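Local coordinates for protein cysteine desulfurase (Fervidobacterium islandicum, PDB 6A6E) that probably removes sulfur from L-cysteine with the aid of pyridoxal phosphate, leaving alanine and a protein-bound persulfide that feeds the Suf sulfur-mobilisation system, at residues A135-W140 with V151-A156; V215-V220 with H342-S347; E333-I338 with G382-G387. All coordinates share one frame; numbering follows the deposited sequence.

Contact 1 of 3, residues A135-W140 with V151-A156; sequences ANLVPW and VAYITA
With CG of L137 anti to the backbone N (chi1 -174°) and CG of Y153 swung beside its own N (chi1 -68°), leucine and tyrosine bring their ends together at about a right angle. The leucine fork meets the rim of the phenol: CD1 of L137 lies in the ring plane at its edge, 4.0 Å from CE2 of Y153, and CG of L137 is 3.9 Å from Y153 OH. A second pair joins the helix start to the strand, where CG2 of V151 rests 3.8 Å from the carbonyl O of W140. The indole turns back along its own segment, where NE1 of W140 gives N136 OD1 a nearly straight hydrogen bond (2.9 Å, 168°) that arrives from above the amide's carbonyl plane; S181 OG binds the same oxygen. L137 is the N-cap of helix 138-147, and the contact belongs to the beta-alpha-beta unit that ends in edge strand 150-154, with A135 in the pyridoxal phosphate pocket. Y153 OH is hydrogen-bonded to F271 O of the second subunit, whose ring also meets Y153 edge-to-face. Across the two segments the contact is therefore van der Waals packing, while the directional bonds lie elsewhere, within the helix start and across the dimer interface.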
loop_
_atom_site.group_PDB
_atom_site.type_symbol
_atom_site.label_atom_id
_atom_site.label_comp_id
_atom_site.label_asym_id
_atom_site.label_seq_id
_atom_site.Cartn_x
_atom_site.Cartn_y
_atom_site.Cartn_z
ATOM N N ALA A 135 -9.789 -13.411 0.907
ATOM C CA ALA A 135 -9.825 -11.986 1.359
ATOM C C ALA A 135 -11.133 -11.543 1.998
ATOM O O ALA A 135 -11.156 -10.656 2.879
ATOM C CB ALA A 135 -9.537 -11.103 0.195
ATOM N N ASN A 136 -12.223 -12.163 1.534
ATOM C CA ASN A 136 -13.570 -11.942 2.099
ATOM C C ASN A 136 -14.080 -13.160 2.888
ATOM O O ASN A 136 -15.300 -13.385 3.015
ATOM C CB ASN A 136 -14.568 -11.545 0.996
ATOM C CG ASN A 136 -15.807 -10.847 1.570
ATOM O OD1 ASN A 136 -15.726 -10.192 2.608
ATOM N ND2 ASN A 136 -16.944 -10.963 0.867
ATOM N N LEU A 137 -13.154 -13.921 3.478
ATOM C CA LEU A 137 -13.504 -15.106 4.232
ATOM C C LEU A 137 -12.613 -15.192 5.467
ATOM O O LEU A 137 -13.112 -15.126 6.593
ATOM C CB LEU A 137 -13.509 -16.375 3.365
ATOM C CG LEU A 137 -14.016 -17.668 4.037
ATOM C CD1 LEU A 137 -14.625 -18.609 3.029
ATOM C CD2 LEU A 137 -12.920 -18.383 4.776
ATOM N N VAL A 138 -11.311 -15.241 5.274
ATOM C CA VAL A 138 -10.407 -15.404 6.397
ATOM C C VAL A 138 -10.489 -14.287 7.414
ATOM O O VAL A 138 -10.446 -14.594 8.597
ATOM C CB VAL A 138 -8.948 -15.574 5.956
ATOM C CG1 VAL A 138 -8.051 -15.861 7.157
ATOM C CG2 VAL A 138 -8.893 -16.697 4.943
ATOM N N PRO A 139 -10.648 -13.012 7.009
ATOM C CA PRO A 139 -10.738 -12.062 8.112
ATOM C C PRO A 139 -11.943 -12.321 9.047
ATOM O O PRO A 139 -11.817 -12.231 10.257
ATOM C CB PRO A 139 -10.884 -10.695 7.418
ATOM C CG PRO A 139 -10.432 -10.871 6.019
ATOM C CD PRO A 139 -10.646 -12.339 5.693
ATOM N N TRP A 140 -13.096 -12.611 8.463
ATOM C CA TRP A 140 -14.307 -12.894 9.220
ATOM C C TRP A 140 -14.125 -14.132 10.117
ATOM O O TRP A 140 -14.353 -14.060 11.291
ATOM C CB TRP A 140 -15.500 -13.093 8.266
ATOM C CG TRP A 140 -15.755 -11.930 7.334
ATOM C CD1 TRP A 140 -15.575 -11.924 5.979
ATOM C CD2 TRP A 140 -16.276 -10.645 7.663
ATOM N NE1 TRP A 140 -15.868 -10.690 5.465
ATOM C CE2 TRP A 140 -16.361 -9.912 6.473
ATOM C CE3 TRP A 140 -16.683 -10.038 8.845
ATOM C CZ2 TRP A 140 -16.803 -8.590 6.448
ATOM C CZ3 TRP A 140 -17.164 -8.771 8.802
ATOM C CH2 TRP A 140 -17.217 -8.065 7.617
ATOM N N VAL A 151 -20.116 -16.495 12.081
ATOM C CA VAL A 151 -20.113 -16.424 10.633
ATOM C C VAL A 151 -21.053 -17.503 10.078
ATOM O O VAL A 151 -20.971 -18.674 10.488
ATOM C CB VAL A 151 -18.691 -16.681 10.129
ATOM C CG1 VAL A 151 -18.659 -16.651 8.627
ATOM C CG2 VAL A 151 -17.719 -15.620 10.733
ATOM N N ALA A 152 -21.877 -17.124 9.114
ATOM C CA ALA A 152 -22.828 -18.052 8.445
ATOM C C ALA A 152 -22.660 -17.895 6.969
ATOM O O ALA A 152 -22.138 -16.861 6.512
ATOM C CB ALA A 152 -24.243 -17.695 8.838
ATOM N N TYR A 153 -23.040 -18.914 6.209
ATOM C CA TYR A 153 -22.814 -18.916 4.763
ATOM C C TYR A 153 -24.075 -19.093 3.945
ATOM O O TYR A 153 -24.916 -19.873 4.318
ATOM C CB TYR A 153 -21.901 -20.073 4.395
ATOM C CG TYR A 153 -20.506 -19.913 4.916
ATOM C CD1 TYR A 153 -20.181 -20.264 6.221
ATOM C CD2 TYR A 153 -19.503 -19.436 4.097
ATOM C CE1 TYR A 153 -18.889 -20.131 6.710
ATOM C CE2 TYR A 153 -18.221 -19.309 4.568
ATOM C CZ TYR A 153 -17.906 -19.647 5.862
ATOM O OH TYR A 153 -16.584 -19.534 6.306
ATOM N N ILE A 154 -24.196 -18.388 2.825
ATOM C CA ILE A 154 -25.136 -18.726 1.763
ATOM C C ILE A 154 -24.529 -19.884 0.986
ATOM O O ILE A 154 -23.365 -19.769 0.537
ATOM C CB ILE A 154 -25.317 -17.544 0.827
ATOM C CG1 ILE A 154 -25.863 -16.326 1.607
ATOM C CG2 ILE A 154 -26.183 -17.923 -0.345
ATOM C CD1 ILE A 154 -25.743 -15.054 0.814
ATOM N N THR A 155 -25.250 -20.998 0.843
ATOM C CA THR A 155 -24.620 -22.208 0.272
ATOM C C THR A 155 -24.671 -22.206 -1.239
ATOM O O THR A 155 -25.545 -21.600 -1.848
ATOM C CB THR A 155 -25.299 -23.493 0.766
ATOM O OG1 THR A 155 -26.655 -23.399 0.438
ATOM C CG2 THR A 155 -25.243 -23.582 2.249
ATOM N N ALA A 156 -23.662 -22.799 -1.849
ATOM C CA ALA A 156 -23.570 -22.927 -3.261
ATOM C C ALA A 156 -23.974 -24.336 -3.651
ATOM O O ALA A 156 -23.907 -25.230 -2.798
ATOM C CB ALA A 156 -22.144 -22.707 -3.709
#

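Contact 2 of 3, residues V215-V220 with H342-S347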
loop_
_atom_site.group_PDB
_atom_site.type_symbol
_atom_site.label_atom_id
_atom_site.label_comp_id
_atom_site.label_asym_id
_atom_site.label_seq_id
_atom_site.Cartn_x
_atom_site.Cartn_y
_atom_site.Cartn_z
ATOM N N VAL A 215 -15.563 -4.963 -10.820
ATOM C CA VAL A 215 -15.376 -3.534 -11.172
ATOM C C VAL A 215 -14.567 -3.331 -12.442
ATOM O O VAL A 215 -14.830 -2.403 -13.200
ATOM C CB VAL A 215 -14.789 -2.748 -9.959
ATOM C CG1 VAL A 215 -14.155 -1.397 -10.374
ATOM C CG2 VAL A 215 -15.862 -2.587 -8.889
ATOM N N PRO A 216 -13.579 -4.190 -12.710
ATOM C CA PRO A 216 -12.778 -3.989 -13.915
ATOM C C PRO A 216 -13.500 -4.093 -15.264
ATOM O O PRO A 216 -12.993 -3.591 -16.264
ATOM C CB PRO A 216 -11.771 -5.143 -13.848
ATOM C CG PRO A 216 -11.621 -5.436 -12.386
ATOM C CD PRO A 216 -13.018 -5.264 -11.864
ATOM N N HIS A 217 -14.605 -4.798 -15.327
ATOM C CA HIS A 217 -15.217 -5.035 -16.651
ATOM C C HIS A 217 -16.706 -4.738 -16.686
ATOM O O HIS A 217 -17.319 -4.867 -17.754
ATOM C CB HIS A 217 -15.028 -6.484 -17.110
ATOM C CG HIS A 217 -15.816 -7.431 -16.300
ATOM N ND1 HIS A 217 -17.104 -7.794 -16.640
ATOM C CD2 HIS A 217 -15.519 -8.091 -15.155
ATOM C CE1 HIS A 217 -17.591 -8.603 -15.708
ATOM N NE2 HIS A 217 -16.651 -8.807 -14.794
ATOM N N LYS A 218 -17.279 -4.313 -15.569
ATOM C CA LYS A 218 -18.671 -4.001 -15.600
ATOM C C LYS A 218 -18.982 -2.735 -14.849
ATOM O O LYS A 218 -18.478 -2.505 -13.728
ATOM C CB LYS A 218 -19.451 -5.154 -15.017
ATOM C CG LYS A 218 -20.934 -4.892 -15.029
ATOM C CD LYS A 218 -21.717 -6.059 -14.517
ATOM C CE LYS A 218 -23.037 -6.021 -15.195
ATOM N NZ LYS A 218 -23.847 -7.015 -14.470
ATOM N N LYS A 219 -19.851 -1.926 -15.454
ATOM C CA LYS A 219 -20.328 -0.726 -14.829
ATOM C C LYS A 219 -20.912 -0.938 -13.426
ATOM O O LYS A 219 -21.760 -1.811 -13.194
ATOM C CB LYS A 219 -21.333 0.010 -15.702
ATOM C CG LYS A 219 -21.485 1.439 -15.243
ATOM C CD LYS A 219 -22.650 2.162 -15.880
ATOM C CE LYS A 219 -22.927 3.465 -15.124
ATOM N NZ LYS A 219 -23.572 4.446 -16.048
ATOM N N VAL A 220 -20.436 -0.115 -12.489
ATOM C CA VAL A 220 -20.879 -0.202 -11.092
ATOM C C VAL A 220 -21.343 1.206 -10.669
ATOM O O VAL A 220 -20.622 2.194 -10.831
ATOM C CB VAL A 220 -19.754 -0.737 -10.188
ATOM C CG1 VAL A 220 -20.057 -0.536 -8.708
ATOM C CG2 VAL A 220 -19.502 -2.229 -10.428
ATOM N N HIS A 342 -22.460 -15.863 -16.085
ATOM C CA HIS A 342 -21.072 -16.344 -16.097
ATOM C C HIS A 342 -20.257 -15.416 -16.958
ATOM O O HIS A 342 -20.516 -15.307 -18.142
ATOM C CB HIS A 342 -21.004 -17.784 -16.653
ATOM C CG HIS A 342 -19.698 -18.479 -16.401
ATOM N ND1 HIS A 342 -19.635 -19.747 -15.863
ATOM C CD2 HIS A 342 -18.412 -18.094 -16.621
ATOM C CE1 HIS A 342 -18.362 -20.106 -15.742
ATOM N NE2 HIS A 342 -17.603 -19.121 -16.195
ATOM N N LYS A 343 -19.303 -14.694 -16.385
ATOM C CA LYS A 343 -18.483 -13.778 -17.182
ATOM C C LYS A 343 -17.034 -13.864 -16.816
ATOM O O LYS A 343 -16.719 -14.416 -15.806
ATOM C CB LYS A 343 -18.969 -12.333 -16.943
ATOM C CG LYS A 343 -20.398 -12.080 -17.463
ATOM C CD LYS A 343 -20.320 -11.679 -18.921
ATOM C CE LYS A 343 -21.658 -11.568 -19.667
ATOM N NZ LYS A 343 -22.552 -12.758 -19.588
ATOM N N SER A 344 -16.163 -13.376 -17.702
ATOM C CA SER A 344 -14.735 -13.067 -17.444
ATOM C C SER A 344 -13.814 -14.260 -17.487
ATOM O O SER A 344 -12.663 -14.117 -17.926
ATOM C CB SER A 344 -14.480 -12.477 -16.039
ATOM O OG SER A 344 -15.022 -11.248 -15.974
ATOM N N LEU A 345 -14.266 -15.381 -16.937
ATOM C CA LEU A 345 -13.385 -16.504 -16.690
ATOM C C LEU A 345 -14.085 -17.851 -16.617
ATOM O O LEU A 345 -15.257 -17.931 -16.252
ATOM C CB LEU A 345 -12.657 -16.261 -15.354
ATOM C CG LEU A 345 -13.534 -16.155 -14.091
ATOM C CD1 LEU A 345 -13.722 -17.511 -13.458
ATOM C CD2 LEU A 345 -13.011 -15.130 -13.053
ATOM N N VAL A 346 -13.298 -18.899 -16.901
ATOM C CA VAL A 346 -13.739 -20.264 -16.879
ATOM C C VAL A 346 -12.756 -21.099 -16.120
ATOM O O VAL A 346 -11.599 -21.181 -16.495
ATOM C CB VAL A 346 -13.860 -20.802 -18.333
ATOM C CG1 VAL A 346 -14.324 -22.283 -18.366
ATOM C CG2 VAL A 346 -14.891 -19.974 -19.021
ATOM N N SER A 347 -13.223 -21.695 -15.041
ATOM C CA SER A 347 -12.451 -22.636 -14.279
ATOM C C SER A 347 -12.878 -24.033 -14.757
ATOM O O SER A 347 -14.092 -24.276 -14.953
ATOM C CB SER A 347 -12.706 -22.476 -12.780
ATOM O OG SER A 347 -12.091 -21.219 -12.332
#
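The polar meeting is between H217 and S344. With CG of H217 between its backbone N and carbonyl carbon (chi1 69°), the imidazole turns one face to the serine hydroxyl, which sits 3.1 Å above its plane and displaced toward the rim, so that S344 OG is 3.2 Å from H217 NE2 and 3.3 Å from CD2 of H217. Both polar atoms turn to one amide: Q185, a residue of the pyridoxal phosphate pocket, is hydrogen-bonded through OE1 to H217 NE2 and weakly through NE2 to S344 OG. Apolar contact is slight, with CB of K343 4.2 Å from CE1 of H217; beyond CB the lysine chain bends away, and its NZ is hydrogen-bonded to S340 O. The fold explains this meeting of distant residues: in this class-V aminotransferase fold, the loop after strand 206-210 of the seven-stranded sheet reaches the start of strand 345-350 in the six-stranded one. Local bonds shape that start. S344, at positive phi, is the middle of a classic gamma turn closed by a weak bond from L345 N to K343 O. H342 NE2 donates to L345 O at 2.6 Å, in the carbonyl plane but bent at 138°. Since H342 ND1 also faces P337 O, the ring may carry a positive charge.

Contact 3 of 3, residues E333-I338 with G382-G387; sequences EVYGPI and GVLAKG
L384 lays both of its methyl groups against the root of Y335: CD1 is 4.0 Å from CG of the tyrosine, and CD2 is 4.1 Å from its CB. The two side chains cross obliquely, and the leucine reaches out because its CG stands anti to the carbonyl carbon (chi1 -57°) with the chain extended beyond. The far end of the ring is held by polar bonds instead. Y335 OH donates to E333 OE1 over 2.7 Å, using the anti lone pair of the carboxylate, and N349 ND2 also bonds to the hydroxyl. Strand 332-334, which carries E333, is an outermost strand of the six-stranded sheet, and helix 378-387 packs beside its end. This helix starts just after C376, seen here as the persulfide S-mercaptocysteine and probably the catalytic cysteine of the desulfurase. E333 continues the link past the helix, with OE1 bonded to S388 OG and OE2 to the backbone N of K389. Replacing Y335 by an alanine would keep CB, and with it the touch of L384 CD2, but would probably open a gap where CD1 meets the ring and deprive E333 and N349 of the hydroxyl they share. On the next residue, G336, a phi of 98° would press a CB into the carbonyl O of Y335. V383, on another side of the helix, packs on F271 of the second subunit.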
loop_
_atom_site.group_PDB
_atom_site.type_symbol
_atom_site.label_atom_id
_atom_site.label_comp_id
_atom_site.label_asym_id
_atom_site.label_seq_id
_atom_site.Cartn_x
_atom_site.Cartn_y
_atom_site.Cartn_z
ATOM N N GLU A 333 -14.150 -30.851 -17.725
ATOM C CA GLU A 333 -15.238 -30.561 -16.770
ATOM C C GLU A 333 -15.173 -29.016 -16.415
ATOM O O GLU A 333 -14.122 -28.536 -16.001
ATOM C CB GLU A 333 -15.058 -31.393 -15.522
ATOM C CG GLU A 333 -16.146 -31.223 -14.488
ATOM C CD GLU A 333 -16.016 -32.211 -13.338
ATOM O OE1 GLU A 333 -15.179 -32.005 -12.400
ATOM O OE2 GLU A 333 -16.818 -33.209 -13.336
ATOM N N VAL A 334 -16.277 -28.279 -16.628
ATOM C CA VAL A 334 -16.385 -26.823 -16.434
ATOM C C VAL A 334 -17.159 -26.501 -15.140
ATOM O O VAL A 334 -18.141 -27.125 -14.860
ATOM C CB VAL A 334 -17.024 -26.151 -17.652
ATOM C CG1 VAL A 334 -17.340 -24.681 -17.375
ATOM C CG2 VAL A 334 -16.059 -26.236 -18.807
ATOM N N TYR A 335 -16.691 -25.550 -14.337
ATOM C CA TYR A 335 -17.409 -25.174 -13.106
ATOM C C TYR A 335 -18.121 -23.856 -13.264
ATOM O O TYR A 335 -17.773 -23.036 -14.112
ATOM C CB TYR A 335 -16.481 -25.225 -11.861
ATOM C CG TYR A 335 -15.650 -26.504 -11.877
ATOM C CD1 TYR A 335 -16.185 -27.710 -11.483
ATOM C CD2 TYR A 335 -14.381 -26.504 -12.415
ATOM C CE1 TYR A 335 -15.472 -28.902 -11.579
ATOM C CE2 TYR A 335 -13.631 -27.668 -12.494
ATOM C CZ TYR A 335 -14.196 -28.876 -12.129
ATOM O OH TYR A 335 -13.426 -30.005 -12.236
ATOM N N GLY A 336 -19.136 -23.645 -12.450
ATOM C CA GLY A 336 -19.891 -22.401 -12.477
ATOM C C GLY A 336 -21.188 -22.524 -13.287
ATOM O O GLY A 336 -21.480 -23.570 -13.813
ATOM N N PRO A 337 -21.973 -21.445 -13.360
ATOM C CA PRO A 337 -23.248 -21.412 -14.074
ATOM C C PRO A 337 -23.050 -21.426 -15.574
ATOM O O PRO A 337 -22.082 -20.875 -16.096
ATOM C CB PRO A 337 -23.850 -20.046 -13.640
ATOM C CG PRO A 337 -22.599 -19.194 -13.416
ATOM C CD PRO A 337 -21.687 -20.149 -12.706
ATOM N N ILE A 338 -23.960 -22.078 -16.278
ATOM C CA ILE A 338 -23.905 -22.097 -17.741
ATOM C C ILE A 338 -25.091 -21.250 -18.129
ATOM O O ILE A 338 -26.156 -21.758 -18.427
ATOM C CB ILE A 338 -24.015 -23.523 -18.355
ATOM C CG1 ILE A 338 -23.089 -24.515 -17.661
ATOM C CG2 ILE A 338 -23.708 -23.456 -19.853
ATOM C CD1 ILE A 338 -21.611 -24.242 -17.958
ATOM N N GLY A 382 -13.877 -27.826 -1.998
ATOM C CA GLY A 382 -14.606 -28.931 -1.399
ATOM C C GLY A 382 -16.039 -29.046 -1.886
ATOM O O GLY A 382 -16.523 -30.138 -2.081
ATOM N N VAL A 383 -16.719 -27.906 -2.070
ATOM C CA VAL A 383 -18.011 -27.865 -2.729
ATOM C C VAL A 383 -17.941 -28.397 -4.152
ATOM O O VAL A 383 -18.795 -29.160 -4.561
ATOM C CB VAL A 383 -18.600 -26.415 -2.706
ATOM C CG1 VAL A 383 -19.916 -26.306 -3.475
ATOM C CG2 VAL A 383 -18.750 -25.939 -1.258
ATOM N N LEU A 384 -16.959 -27.997 -4.949
ATOM C CA LEU A 384 -16.905 -28.476 -6.347
ATOM C C LEU A 384 -16.613 -30.004 -6.472
ATOM O O LEU A 384 -17.025 -30.659 -7.442
ATOM C CB LEU A 384 -15.867 -27.704 -7.160
ATOM C CG LEU A 384 -16.025 -26.183 -7.226
ATOM C CD1 LEU A 384 -14.874 -25.583 -8.014
ATOM C CD2 LEU A 384 -17.325 -25.824 -7.891
ATOM N N ALA A 385 -15.891 -30.525 -5.500
ATOM C CA ALA A 385 -15.527 -31.914 -5.470
ATOM C C ALA A 385 -16.791 -32.778 -5.447
ATOM O O ALA A 385 -16.886 -33.721 -6.201
ATOM C CB ALA A 385 -14.660 -32.186 -4.261
ATOM N N LYS A 386 -17.791 -32.400 -4.649
ATOM C CA LYS A 386 -19.044 -33.159 -4.594
ATOM C C LYS A 386 -19.744 -33.274 -5.923
ATOM O O LYS A 386 -20.298 -34.312 -6.215
ATOM C CB LYS A 386 -19.999 -32.605 -3.556
ATOM C CG LYS A 386 -19.508 -32.687 -2.124
ATOM C CD LYS A 386 -20.629 -32.200 -1.204
ATOM C CE LYS A 386 -20.110 -31.392 -0.031
ATOM N NZ LYS A 386 -19.274 -32.221 0.873
ATOM N N GLY A 387 -19.719 -32.251 -6.760
ATOM C CA GLY A 387 -20.323 -32.377 -8.084
ATOM C C GLY A 387 -19.441 -32.853 -9.212
ATOM O O GLY A 387 -19.900 -32.969 -10.339
#

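How the contacts relate
From the N terminus, contact 1 closes first, a short loop in which the rest of helix 138-147 returns the chain to edge strand 150-154 of the seven-stranded sheet. It is complete before the others begin. Contact 2 then opens at 215-220 and waits more than 120 residues for 342-347; contact 3 opens at 333-338 inside that span and closes at 382-387 beyond it, so the two cross. Neighbouring strands 332-334 and 345-350 of the six-stranded sheet join them, through a probable backbone hydrogen bond between S347 and Y335. Contact 1 touches contact 3 where A156 packs on V383, whereas contacts 1 and 2 stay about 13 Å apart at their nearest atoms.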